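Local structure of putative cytoplasmic protein (Salmonella enterica subsp. enterica serovar Typhimurium, 4J32) at residues Asp108-Asn113 and Pro165-Leu170; Ile125-Gly130 and Gly138-Trp143. The protein probably hydrolyses amide bonds in bacterial peptidoglycan as the type VI secretion effector Tae4, an NlpC/P60 papain-like cysteine peptidase held in complex with its immunity protein Tai4. One frame throughout, in Å; residues are numbered along the deposited sequence. Where two conformers were deposited one is given.

Interaction 1 of 2, residues Asp108-Asn113 and Pro165-Leu170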
loop_
_atom_site.group_PDB
_atom_site.type_symbol
_atom_site.label_atom_id
_atom_site.label_comp_id
_atom_site.label_asym_id
_atom_site.label_seq_id
_atom_site.Cartn_x
_atom_site.Cartn_y
_atom_site.Cartn_z
ATOM N N ASP A 108 25.648 29.875 19.462
ATOM C CA ASP A 108 26.044 31.265 19.316
ATOM C C ASP A 108 24.909 32.188 18.916
ATOM O O ASP A 108 24.955 33.377 19.209
ATOM C CB ASP A 108 27.190 31.346 18.323
ATOM C CG ASP A 108 28.415 30.640 18.846
ATOM O OD1 ASP A 108 28.747 29.566 18.314
ATOM O OD2 ASP A 108 28.982 31.119 19.856
ATOM N N LEU A 109 23.921 31.633 18.220
ATOM C CA LEU A 109 22.699 32.356 17.821
ATOM C C LEU A 109 21.525 31.405 17.954
ATOM O O LEU A 109 21.594 30.243 17.502
ATOM C CB LEU A 109 22.767 32.758 16.340
ATOM C CG LEU A 109 22.925 34.154 15.770
ATOM C CD1 LEU A 109 22.804 34.099 14.249
ATOM C CD2 LEU A 109 21.893 35.133 16.389
ATOM N N ILE A 110 20.458 31.887 18.587
ATOM C CA ILE A 110 19.162 31.210 18.596
ATOM C C ILE A 110 18.129 32.226 18.125
ATOM O O ILE A 110 18.024 33.313 18.699
ATOM C CB ILE A 110 18.771 30.663 19.991
ATOM C CG1 ILE A 110 19.881 29.745 20.560
ATOM C CG2 ILE A 110 17.419 29.920 19.919
ATOM C CD1 ILE A 110 19.641 29.344 22.044
ATOM N N VAL A 111 17.369 31.868 17.082
ATOM C CA VAL A 111 16.431 32.819 16.456
ATOM C C VAL A 111 15.036 32.200 16.346
ATOM O O VAL A 111 14.863 31.173 15.703
ATOM C CB VAL A 111 16.930 33.264 15.017
ATOM C CG1 VAL A 111 16.050 34.377 14.436
ATOM C CG2 VAL A 111 18.398 33.674 15.025
ATOM N N ASN A 112 14.050 32.824 16.993
ATOM C CA ASN A 112 12.645 32.419 16.864
ATOM C C ASN A 112 12.139 32.857 15.498
ATOM O O ASN A 112 12.464 33.969 15.035
ATOM C CB ASN A 112 11.807 33.115 17.960
ATOM C CG ASN A 112 10.462 32.457 18.172
ATOM O OD1 ASN A 112 10.299 31.257 17.927
ATOM N ND2 ASN A 112 9.501 33.226 18.631
ATOM N N ASN A 113 11.319 32.016 14.859
ATOM C CA ASN A 113 10.749 32.344 13.545
ATOM C C ASN A 113 11.808 32.849 12.576
ATOM O O ASN A 113 11.674 33.964 12.047
ATOM C CB ASN A 113 9.614 33.365 13.687
ATOM C CG ASN A 113 8.577 32.935 14.689
ATOM O OD1 ASN A 113 8.079 31.815 14.638
ATOM N ND2 ASN A 113 8.275 33.810 15.640
ATOM N N PRO A 165 9.834 27.396 9.345
ATOM C CA PRO A 165 10.826 27.375 10.427
ATOM C C PRO A 165 10.263 28.035 11.706
ATOM O O PRO A 165 9.666 29.115 11.638
ATOM C CB PRO A 165 11.998 28.209 9.868
ATOM C CG PRO A 165 11.709 28.392 8.395
ATOM C CD PRO A 165 10.254 28.217 8.194
ATOM N N GLU A 166 10.419 27.350 12.837
ATOM C CA GLU A 166 10.000 27.872 14.149
ATOM C C GLU A 166 11.209 28.412 14.929
ATOM O O GLU A 166 11.147 29.489 15.529
ATOM C CB GLU A 166 9.345 26.754 14.973
ATOM C CG GLU A 166 7.995 26.260 14.467
ATOM C CD GLU A 166 7.783 24.781 14.763
ATOM O OE1 GLU A 166 8.786 24.039 15.012
ATOM O OE2 GLU A 166 6.623 24.345 14.690
ATOM N N VAL A 167 12.296 27.631 14.940
ATOM C CA VAL A 167 13.528 28.017 15.656
ATOM C C VAL A 167 14.768 27.652 14.835
ATOM O O VAL A 167 14.860 26.544 14.290
ATOM C CB VAL A 167 13.663 27.335 17.054
ATOM C CG1 VAL A 167 14.763 28.033 17.898
ATOM C CG2 VAL A 167 12.350 27.304 17.812
ATOM N N GLY A 168 15.718 28.583 14.746
ATOM C CA GLY A 168 16.995 28.327 14.081
ATOM C C GLY A 168 18.130 28.562 15.054
ATOM O O GLY A 168 18.118 29.549 15.783
ATOM N N THR A 169 19.112 27.662 15.043
ATOM C CA THR A 169 20.215 27.673 15.999
ATOM C C THR A 169 21.516 27.511 15.219
ATOM O O THR A 169 21.624 26.627 14.364
ATOM C CB THR A 169 20.060 26.487 16.992
ATOM O OG1 THR A 169 18.808 26.601 17.669
ATOM C CG2 THR A 169 21.201 26.434 18.037
ATOM N N LEU A 170 22.493 28.366 15.517
ATOM C CA LEU A 170 23.794 28.285 14.879
ATOM C C LEU A 170 24.906 28.082 15.920
ATOM O O LEU A 170 24.968 28.791 16.939
ATOM C CB LEU A 170 24.052 29.552 14.040
ATOM C CG LEU A 170 25.375 29.586 13.235
ATOM C CD1 LEU A 170 25.312 28.732 11.972
ATOM C CD2 LEU A 170 25.752 31.030 12.890
HETATM O O HOH W 1 7.385 30.407 12.424
#
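A classic beta bulge opens the antiparallel pairing of strand 109-112 with residues 165-170, whose axes run at 168° to each other. Asp-108 and Leu-109 both face Leu-170, and both amides converge on one carbonyl. Asp-108 N lies 2.8 Å from Leu-170 O, nearly along the C=O axis. The second bond, Leu-109 N to Leu-170 O, is longer at 3.3 Å but arrives in the carbonyl plane, on a lone pair. Asp-108 OD1 is held by a salt bridge to Arg-16 NH1 and a hydrogen bond from Ile-172 N.

Beyond the bulge the pairing is regular. Leu-170 N gives a nearly straight bond to Leu-109 O (2.9 Å, 166° at the hydrogen), and Val-111 N and Gly-168 O, 2.8 Å apart, form half of the next reciprocal pair. Strand 109-112 is an outermost strand of this chain's four-stranded antiparallel sheet, the sheet of the papain-like fold, with strand 164-172 as its inner neighbour.

On the Ile-110 face, CG2 of Ile-110, anti to its backbone N, lies alongside Val-167 CG1 at 3.8 Å, the two groups pointing the same way. On the other face Leu-109 and Leu-170 meet only at their stems, CB to CB 4.1 Å; Leu-109 and Val-111 pack on Phe-119, Leu-170 on Ile-126.

At the far end Asn-113 takes a left-handed backbone conformation, with phi and psi both positive. Its N donates to Glu-166 O at 2.6 Å from above the carbonyl plane, missing the lone pairs. One water donates to both Asn-113 OD1 and Pro-165 O, clamping this end, while Glu-166 OE2 is engaged by His-131 ND1.

Interaction 2 of 2, residues Ile125-Gly130 and Gly138-Trp143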
loop_
_atom_site.group_PDB
_atom_site.type_symbol
_atom_site.label_atom_id
_atom_site.label_comp_id
_atom_site.label_asym_id
_atom_site.label_seq_id
_atom_site.Cartn_x
_atom_site.Cartn_y
_atom_site.Cartn_z
ATOM N N ILE A 125 27.523 25.332 12.000
ATOM C CA ILE A 125 26.514 24.291 11.904
ATOM C C ILE A 125 25.156 24.913 12.248
ATOM O O ILE A 125 25.012 25.541 13.304
ATOM C CB ILE A 125 26.823 23.136 12.886
ATOM C CG1 ILE A 125 28.180 22.484 12.557
ATOM C CG2 ILE A 125 25.674 22.108 12.883
ATOM C CD1 ILE A 125 28.680 21.548 13.656
ATOM N N ILE A 126 24.177 24.738 11.363
ATOM C CA ILE A 126 22.845 25.296 11.571
ATOM C C ILE A 126 21.788 24.195 11.755
ATOM O O ILE A 126 21.784 23.182 11.046
ATOM C CB ILE A 126 22.444 26.290 10.432
ATOM C CG1 ILE A 126 21.177 27.083 10.805
ATOM C CG2 ILE A 126 22.286 25.575 9.077
ATOM C CD1 ILE A 126 21.116 28.437 10.134
ATOM N N VAL A 127 20.907 24.403 12.727
ATOM C CA VAL A 127 19.749 23.549 12.919
ATOM C C VAL A 127 18.521 24.414 12.764
ATOM O O VAL A 127 18.465 25.511 13.321
ATOM C CB VAL A 127 19.739 22.890 14.342
ATOM C CG1 VAL A 127 18.392 22.190 14.635
ATOM C CG2 VAL A 127 20.899 21.894 14.465
ATOM N N VAL A 128 17.549 23.939 11.978
ATOM C CA VAL A 128 16.245 24.578 11.914
ATOM C C VAL A 128 15.184 23.542 12.284
ATOM O O VAL A 128 15.173 22.437 11.730
ATOM C CB VAL A 128 15.979 25.181 10.509
ATOM C CG1 VAL A 128 14.687 25.969 10.490
ATOM C CG2 VAL A 128 17.160 26.061 10.049
ATOM N N LYS A 129 14.338 23.877 13.247
ATOM C CA LYS A 129 13.193 23.043 13.579
ATOM C C LYS A 129 11.956 23.802 13.132
ATOM O O LYS A 129 11.882 25.038 13.248
ATOM C CB LYS A 129 13.122 22.753 15.076
ATOM C CG LYS A 129 14.241 21.828 15.603
ATOM C CD LYS A 129 14.151 21.777 17.137
ATOM C CE LYS A 129 15.227 20.882 17.780
ATOM N NZ LYS A 129 15.729 21.476 19.102
ATOM N N GLY A 130 10.974 23.076 12.620
ATOM C CA GLY A 130 9.741 23.723 12.212
ATOM C C GLY A 130 8.680 22.711 11.841
ATOM O O GLY A 130 8.883 21.491 11.989
ATOM N N GLY A 138 12.769 18.807 11.429
ATOM C CA GLY A 138 13.758 19.837 11.153
ATOM C C GLY A 138 14.875 19.340 10.281
ATOM O O GLY A 138 14.759 18.277 9.663
ATOM N N HIS A 139 15.950 20.124 10.231
ATOM C CA HIS A 139 17.067 19.850 9.328
ATOM C C HIS A 139 18.332 20.346 10.025
ATOM O O HIS A 139 18.264 21.271 10.851
ATOM C CB HIS A 139 16.879 20.595 7.997
ATOM C CG HIS A 139 17.698 20.032 6.876
ATOM N ND1 HIS A 139 17.448 18.796 6.317
ATOM C CD2 HIS A 139 18.770 20.534 6.217
ATOM C CE1 HIS A 139 18.328 18.563 5.357
ATOM N NE2 HIS A 139 19.148 19.601 5.284
ATOM N N VAL A 140 19.454 19.706 9.714
ATOM C CA VAL A 140 20.774 20.081 10.247
ATOM C C VAL A 140 21.724 20.115 9.064
ATOM O O VAL A 140 21.785 19.147 8.289
ATOM C CB VAL A 140 21.385 19.022 11.211
ATOM C CG1 VAL A 140 22.562 19.636 12.017
ATOM C CG2 VAL A 140 20.357 18.400 12.121
ATOM N N THR A 141 22.458 21.217 8.915
ATOM C CA THR A 141 23.398 21.345 7.789
ATOM C C THR A 141 24.501 22.371 8.122
ATOM O O THR A 141 24.574 22.848 9.253
ATOM C CB THR A 141 22.663 21.680 6.450
ATOM O OG1 THR A 141 23.554 21.503 5.334
ATOM C CG2 THR A 141 22.093 23.067 6.460
ATOM N N LEU A 142 25.359 22.675 7.149
ATOM C CA LEU A 142 26.339 23.741 7.325
ATOM C C LEU A 142 25.858 24.993 6.619
ATOM O O LEU A 142 25.059 24.930 5.678
ATOM C CB LEU A 142 27.717 23.333 6.771
ATOM C CG LEU A 142 28.313 22.056 7.375
ATOM C CD1 LEU A 142 29.657 21.844 6.737
ATOM C CD2 LEU A 142 28.467 22.180 8.881
ATOM N N TRP A 143 26.349 26.126 7.103
ATOM C CA TRP A 143 25.948 27.440 6.637
ATOM C C TRP A 143 27.209 28.281 6.545
ATOM O O TRP A 143 27.984 28.357 7.516
ATOM C CB TRP A 143 24.927 28.029 7.643
ATOM C CG TRP A 143 24.625 29.485 7.478
ATOM C CD1 TRP A 143 25.145 30.521 8.214
ATOM C CD2 TRP A 143 23.736 30.079 6.524
ATOM N NE1 TRP A 143 24.616 31.725 7.778
ATOM C CE2 TRP A 143 23.751 31.477 6.746
ATOM C CE3 TRP A 143 22.905 29.563 5.518
ATOM C CZ2 TRP A 143 22.983 32.367 5.984
ATOM C CZ3 TRP A 143 22.144 30.447 4.763
ATOM C CH2 TRP A 143 22.186 31.832 5.008
#
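Strands 124-131 and 138-143 form a beta hairpin at the buried edge of the papain-like sheet, and its second strand carries His-139. The strand axes make 143° with each other, a marked departure from exactly antiparallel.

Four backbone hydrogen bonds, in two reciprocal pairs, hold the strands: Ile-126 with Thr-141 and Val-128 with His-139. Ile-126 N reaches Thr-141 O at 2.9 Å in the carbonyl plane, whereas His-139 N approaches Val-128 O nearly along the C=O axis, also at 2.9 Å. Gly-138 matters sterically: its CA sits 3.0 Å from Val-128 O, and a CB on Gly-138 would fall 2.3 Å from Val-128 O, a clash, so the close approach here depends on glycine.

Two polar side-chain ends find their partners outside the hairpin. His-139 NE2 bonds Asp-150 OD2, and Ser-72 of the Tai4 chain packs on the histidine. This is consistent with the Cys-His-acid site of NlpC/P60 peptidases being blocked by the inhibitor. Trp-143 NE1 is satisfied by Phe-119 O.

Apolar contacts divide by face. Toward helices 93-103 and 19-28, Val-127 CG2 lies alongside Val-140 CG1 at 3.7 Å, and both side chains touch Ile-97 of helix 93-103; Leu-142 crosses Ile-125 obliquely. On the opposite face Ile-126 CG2, in the crowded position between backbone N and carbonyl carbon, meets Thr-141 CG2, likewise placed, at 3.6 Å and Trp-143 CB at 3.9 Å.

Interactions 1 and 2 lie in one sheet, their centres about 9 Å apart, and are joined because strands 164-172 and 124-131 are neighbours. Probable backbone hydrogen bonds make the seam: Glu-166 N to Lys-129 O and Thr-169 N to Val-127 O, each 2.8 Å. Glu-166 and Val-167 both face Lys-129, a second classic bulge. Leu-170 CD1 packs against Ile-125 O at 3.5 Å. Along the chain, the hairpin of interaction 2 falls wholly between the two strands paired in interaction 1. The inferred active-site histidine, His-139, belongs to interaction 2, centred about 7 Å from the chain centre; interaction 1, centred about 15 Å out, is a surface contact whose strand 164-172 lies two strands from that of His-139.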